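Local coordinates for possible acyl-[acyl-carrier protein] desaturase DESA2 (acyl-[acp] desaturase) (stearoyl-acp desaturase) (Mycobacterium tuberculosis, PDB 1ZA0) that is probably a di-iron acyl-[acyl-carrier-protein] desaturase that introduces a double bond into acyl chains in mycobacterial fatty acid biosynthesis, at residues R208-A220 with I258-F272. Sequence-based numbering, arbitrary orientation.
Sequences RDETIAAIAARAA and ITAWGLAGEPSLKQF
Ala-216 and Leu-269 bring the backbones to 6.0 Å between their CA atoms in this ferritin-like, all-helical desaturase, where the end of helix 247-260 runs toward the start of helix 208-221 and the turns after it bring the chain back along that helix. A Schellman motif ends helix 247-260, with Gly-262 at positive phi, and a type I turn from Leu-263 to Glu-266 redirects the chain. No hydrogen bond joins the segments; their contact is mainly apolar.

Ile-215 occupies the buried side. Its CG1 branch, set beside the backbone N and anti to the carbonyl carbon (chi1 -66°), carries CD1 to within 3.7 Å of Leu-263 CD1 and 3.8 Å of Trp-261 CE3, while CG2 meets Ile-258 CG1 and Leu-269 CD2. Trp-261 leads inward to the helices around the metal site: its NE1 is hydrogen-bonded to the carbonyl oxygen of Ala-197, and the ring touches Ala-156 in helix 148-172. Leu-269 presses CD2 against the helix backbone 3.5 Å from Ala-216 CA, closer than ordinary van der Waals contact, and CD2 also touches Ala-216 CB.

Toward the helix start, with CG of Glu-266 anti to its backbone N, the bend at chi2 turns the flat of the carboxylate to Ile-212, whose CD1 sits over the face, 3.6 Å from Glu-266 CD. The extended Arg-208 brings NH2 to 3.6 Å from Glu-266 OE1, a long salt bridge at the guanidinium edge with the two charged planes 64° apart; the same NH2 also touches Leu-263 CD2.

At the other end, Phe-272 is sandwiched between Gln-271 CG, offset toward the rim of one face, and Ala-219 on the opposite face, whose CB makes a CH-pi contact 3.6 Å from the ring centroid and 8° off the normal.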
loop_
_atom_site.group_PDB
_atom_site.type_symbol
_atom_site.label_atom_id
_atom_site.label_comp_id
_atom_site.label_asym_id
_atom_site.label_seq_id
_atom_site.Cartn_x
_atom_site.Cartn_y
_atom_site.Cartn_z
ATOM N N ARG A 208 2.090 26.819 -4.571
ATOM C CA ARG A 208 2.436 26.099 -5.805
ATOM C C ARG A 208 3.875 25.616 -5.987
ATOM O O ARG A 208 4.109 24.440 -6.331
ATOM C CB ARG A 208 2.017 26.950 -7.032
ATOM C CG ARG A 208 1.869 26.183 -8.264
ATOM C CD ARG A 208 1.672 27.027 -9.486
ATOM N NE ARG A 208 1.777 26.242 -10.715
ATOM C CZ ARG A 208 0.847 25.427 -11.178
ATOM N NH1 ARG A 208 -0.291 25.293 -10.555
ATOM N NH2 ARG A 208 1.064 24.747 -12.295
ATOM N N ASP A 209 4.860 26.502 -5.847
ATOM C CA ASP A 209 6.179 26.140 -6.294
ATOM C C ASP A 209 6.814 25.187 -5.296
ATOM O O ASP A 209 7.692 24.429 -5.659
ATOM C CB ASP A 209 7.101 27.367 -6.475
ATOM C CG ASP A 209 6.650 28.297 -7.579
ATOM O OD1 ASP A 209 6.278 27.829 -8.685
ATOM O OD2 ASP A 209 6.651 29.529 -7.410
ATOM N N GLU A 210 6.403 25.291 -4.050
ATOM C CA GLU A 210 6.769 24.363 -2.988
ATOM C C GLU A 210 6.297 22.941 -3.360
ATOM O O GLU A 210 7.096 21.998 -3.358
ATOM C CB GLU A 210 6.098 24.811 -1.673
ATOM C CG GLU A 210 6.794 24.334 -0.412
ATOM C CD GLU A 210 5.952 24.531 0.823
ATOM O OE1 GLU A 210 6.160 23.772 1.805
ATOM O OE2 GLU A 210 5.048 25.424 0.814
ATOM N N THR A 211 5.006 22.835 -3.705
ATOM C CA THR A 211 4.372 21.560 -4.046
ATOM C C THR A 211 5.011 20.938 -5.284
ATOM O O THR A 211 5.401 19.786 -5.276
ATOM C CB THR A 211 2.856 21.752 -4.133
ATOM O OG1 THR A 211 2.387 22.346 -2.902
ATOM C CG2 THR A 211 2.117 20.393 -4.172
ATOM N N ILE A 212 5.248 21.741 -6.309
ATOM C CA ILE A 212 5.926 21.288 -7.501
ATOM C C ILE A 212 7.331 20.760 -7.202
ATOM O O ILE A 212 7.714 19.692 -7.726
ATOM C CB ILE A 212 5.909 22.377 -8.642
ATOM C CG1 ILE A 212 4.463 22.581 -9.138
ATOM C CG2 ILE A 212 6.792 21.981 -9.818
ATOM C CD1 ILE A 212 4.249 23.706 -10.161
ATOM N N ALA A 213 8.080 21.487 -6.382
ATOM C CA ALA A 213 9.415 21.060 -6.004
ATOM C C ALA A 213 9.378 19.748 -5.240
ATOM O O ALA A 213 10.223 18.935 -5.441
ATOM C CB ALA A 213 10.111 22.139 -5.132
ATOM N N ALA A 214 8.410 19.605 -4.351
ATOM C CA ALA A 214 8.226 18.370 -3.620
ATOM C C ALA A 214 7.902 17.215 -4.593
ATOM O O ALA A 214 8.466 16.141 -4.476
ATOM C CB ALA A 214 7.189 18.539 -2.567
ATOM N N ILE A 215 7.080 17.458 -5.604
ATOM C CA ILE A 215 6.715 16.411 -6.537
ATOM C C ILE A 215 7.914 16.019 -7.360
ATOM O O ILE A 215 8.168 14.809 -7.600
ATOM C CB ILE A 215 5.504 16.858 -7.427
ATOM C CG1 ILE A 215 4.254 17.033 -6.571
ATOM C CG2 ILE A 215 5.307 15.848 -8.568
ATOM C CD1 ILE A 215 3.097 17.794 -7.252
ATOM N N ALA A 216 8.699 17.013 -7.773
ATOM C CA ALA A 216 9.929 16.735 -8.527
ATOM C C ALA A 216 10.902 15.874 -7.747
ATOM O O ALA A 216 11.426 14.894 -8.271
ATOM C CB ALA A 216 10.619 18.060 -8.963
ATOM N N ALA A 217 11.092 16.195 -6.482
ATOM C CA ALA A 217 12.088 15.484 -5.654
ATOM C C ALA A 217 11.668 14.022 -5.360
ATOM O O ALA A 217 12.497 13.114 -5.426
ATOM C CB ALA A 217 12.327 16.252 -4.363
ATOM N N ARG A 218 10.383 13.797 -5.039
ATOM C CA ARG A 218 9.836 12.447 -4.886
ATOM C C ARG A 218 9.892 11.651 -6.177
ATOM O O ARG A 218 10.328 10.509 -6.165
ATOM C CB ARG A 218 8.423 12.499 -4.332
ATOM C CG ARG A 218 8.380 12.830 -2.866
ATOM C CD ARG A 218 9.399 12.009 -1.916
ATOM N NE ARG A 218 10.018 12.948 -0.970
ATOM C CZ ARG A 218 11.172 13.639 -1.139
ATOM N NH1 ARG A 218 11.537 14.487 -0.197
ATOM N NH2 ARG A 218 11.982 13.483 -2.183
ATOM N N ALA A 219 9.506 12.257 -7.299
ATOM C CA ALA A 219 9.521 11.585 -8.582
ATOM C C ALA A 219 10.906 11.055 -8.870
ATOM O O ALA A 219 11.036 9.996 -9.487
ATOM C CB ALA A 219 9.089 12.486 -9.686
ATOM N N ALA A 220 11.946 11.789 -8.458
ATOM C CA ALA A 220 13.332 11.388 -8.788
ATOM C C ALA A 220 13.812 10.301 -7.817
ATOM O O ALA A 220 14.645 9.487 -8.203
ATOM C CB ALA A 220 14.293 12.569 -8.730
ATOM N N ILE A 258 1.546 12.543 -11.934
ATOM C CA ILE A 258 1.903 13.944 -12.310
ATOM C C ILE A 258 0.857 14.478 -13.271
ATOM O O ILE A 258 0.352 15.581 -13.088
ATOM C CB ILE A 258 3.311 13.949 -12.937
ATOM C CG1 ILE A 258 4.338 13.741 -11.850
ATOM C CG2 ILE A 258 3.593 15.290 -13.705
ATOM C CD1 ILE A 258 5.686 13.388 -12.331
ATOM N N THR A 259 0.503 13.647 -14.250
ATOM C CA THR A 259 -0.480 13.952 -15.264
ATOM C C THR A 259 -1.841 14.225 -14.645
ATOM O O THR A 259 -2.495 15.217 -15.000
ATOM C CB THR A 259 -0.529 12.775 -16.331
ATOM O OG1 THR A 259 0.759 12.639 -16.977
ATOM C CG2 THR A 259 -1.534 13.016 -17.456
ATOM N N ALA A 260 -2.254 13.377 -13.693
ATOM C CA ALA A 260 -3.536 13.493 -13.036
ATOM C C ALA A 260 -3.642 14.791 -12.195
ATOM O O ALA A 260 -4.744 15.237 -11.938
ATOM C CB ALA A 260 -3.795 12.267 -12.163
ATOM N N TRP A 261 -2.510 15.346 -11.722
ATOM C CA TRP A 261 -2.470 16.699 -11.113
ATOM C C TRP A 261 -2.459 17.846 -12.130
ATOM O O TRP A 261 -2.361 19.004 -11.749
ATOM C CB TRP A 261 -1.249 16.875 -10.142
ATOM C CG TRP A 261 -1.495 16.236 -8.757
ATOM C CD1 TRP A 261 -2.606 16.330 -7.990
ATOM C CD2 TRP A 261 -0.567 15.450 -8.035
ATOM N NE1 TRP A 261 -2.452 15.624 -6.823
ATOM C CE2 TRP A 261 -1.182 15.081 -6.824
ATOM C CE3 TRP A 261 0.735 15.015 -8.293
ATOM C CZ2 TRP A 261 -0.569 14.260 -5.917
ATOM C CZ3 TRP A 261 1.364 14.269 -7.391
ATOM C CH2 TRP A 261 0.715 13.876 -6.191
ATOM N N GLY A 262 -2.441 17.532 -13.418
ATOM C CA GLY A 262 -2.521 18.548 -14.440
ATOM C C GLY A 262 -1.145 19.105 -14.723
ATOM O O GLY A 262 -0.988 20.163 -15.346
ATOM N N LEU A 263 -0.124 18.384 -14.279
ATOM C CA LEU A 263 1.236 18.923 -14.337
ATOM C C LEU A 263 2.107 18.333 -15.433
ATOM O O LEU A 263 3.325 18.447 -15.344
ATOM C CB LEU A 263 1.931 18.757 -12.981
ATOM C CG LEU A 263 1.277 19.503 -11.824
ATOM C CD1 LEU A 263 1.890 19.099 -10.498
ATOM C CD2 LEU A 263 1.295 21.037 -12.027
ATOM N N ALA A 264 1.501 17.646 -16.406
ATOM C CA ALA A 264 2.269 16.856 -17.381
ATOM C C ALA A 264 3.258 17.695 -18.195
ATOM O O ALA A 264 4.324 17.204 -18.526
ATOM C CB ALA A 264 1.347 16.039 -18.338
ATOM N N GLY A 265 2.920 18.953 -18.464
ATOM C CA GLY A 265 3.788 19.843 -19.220
ATOM C C GLY A 265 4.543 20.845 -18.380
ATOM O O GLY A 265 5.168 21.760 -18.885
ATOM N N GLU A 266 4.432 20.728 -17.075
ATOM C CA GLU A 266 5.246 21.517 -16.166
ATOM C C GLU A 266 6.727 21.294 -16.452
ATOM O O GLU A 266 7.172 20.146 -16.483
ATOM C CB GLU A 266 4.917 21.107 -14.738
ATOM C CG GLU A 266 5.578 21.900 -13.649
ATOM C CD GLU A 266 5.178 23.374 -13.673
ATOM O OE1 GLU A 266 4.000 23.725 -14.027
ATOM O OE2 GLU A 266 6.066 24.164 -13.326
ATOM N N PRO A 267 7.494 22.365 -16.748
ATOM C CA PRO A 267 8.886 22.194 -17.212
ATOM C C PRO A 267 9.787 21.275 -16.349
ATOM O O PRO A 267 10.418 20.403 -16.902
ATOM C CB PRO A 267 9.444 23.647 -17.255
ATOM C CG PRO A 267 8.240 24.531 -17.418
ATOM C CD PRO A 267 7.100 23.791 -16.707
ATOM N N SER A 268 9.832 21.456 -15.047
ATOM C CA SER A 268 10.705 20.645 -14.167
ATOM C C SER A 268 10.236 19.188 -13.886
ATOM O O SER A 268 10.841 18.465 -13.072
ATOM C CB SER A 268 10.860 21.357 -12.836
ATOM O OG SER A 268 9.717 21.155 -12.025
ATOM N N LEU A 269 9.142 18.772 -14.525
ATOM C CA LEU A 269 8.565 17.436 -14.316
ATOM C C LEU A 269 8.375 16.662 -15.611
ATOM O O LEU A 269 8.022 15.502 -15.558
ATOM C CB LEU A 269 7.188 17.543 -13.635
ATOM C CG LEU A 269 7.087 18.251 -12.279
ATOM C CD1 LEU A 269 5.622 18.399 -11.889
ATOM C CD2 LEU A 269 7.889 17.516 -11.198
ATOM N N LYS A 270 8.565 17.309 -16.777
ATOM C CA LYS A 270 8.305 16.667 -18.076
ATOM C C LYS A 270 9.260 15.480 -18.290
ATOM O O LYS A 270 8.966 14.576 -19.057
ATOM C CB LYS A 270 8.364 17.700 -19.261
ATOM N N GLN A 271 10.389 15.506 -17.607
ATOM C CA GLN A 271 11.367 14.410 -17.640
ATOM C C GLN A 271 10.924 13.123 -16.932
ATOM O O GLN A 271 11.541 12.066 -17.145
ATOM C CB GLN A 271 12.665 14.864 -16.994
ATOM C CG GLN A 271 12.525 15.191 -15.531
ATOM C CD GLN A 271 13.845 15.475 -14.857
ATOM O OE1 GLN A 271 14.802 14.732 -15.041
ATOM N NE2 GLN A 271 13.892 16.536 -14.056
ATOM N N PHE A 272 9.870 13.222 -16.101
ATOM C CA PHE A 272 9.240 12.056 -15.456
ATOM C C PHE A 272 7.971 11.617 -16.137
ATOM O O PHE A 272 7.321 10.720 -15.625
ATOM C CB PHE A 272 8.908 12.373 -14.018
ATOM C CG PHE A 272 10.055 12.923 -13.252
ATOM C CD1 PHE A 272 11.130 12.097 -12.892
ATOM C CD2 PHE A 272 10.095 14.266 -12.908
ATOM C CE1 PHE A 272 12.222 12.615 -12.176
ATOM C CE2 PHE A 272 11.157 14.798 -12.195
ATOM C CZ PHE A 272 12.238 13.958 -11.824
#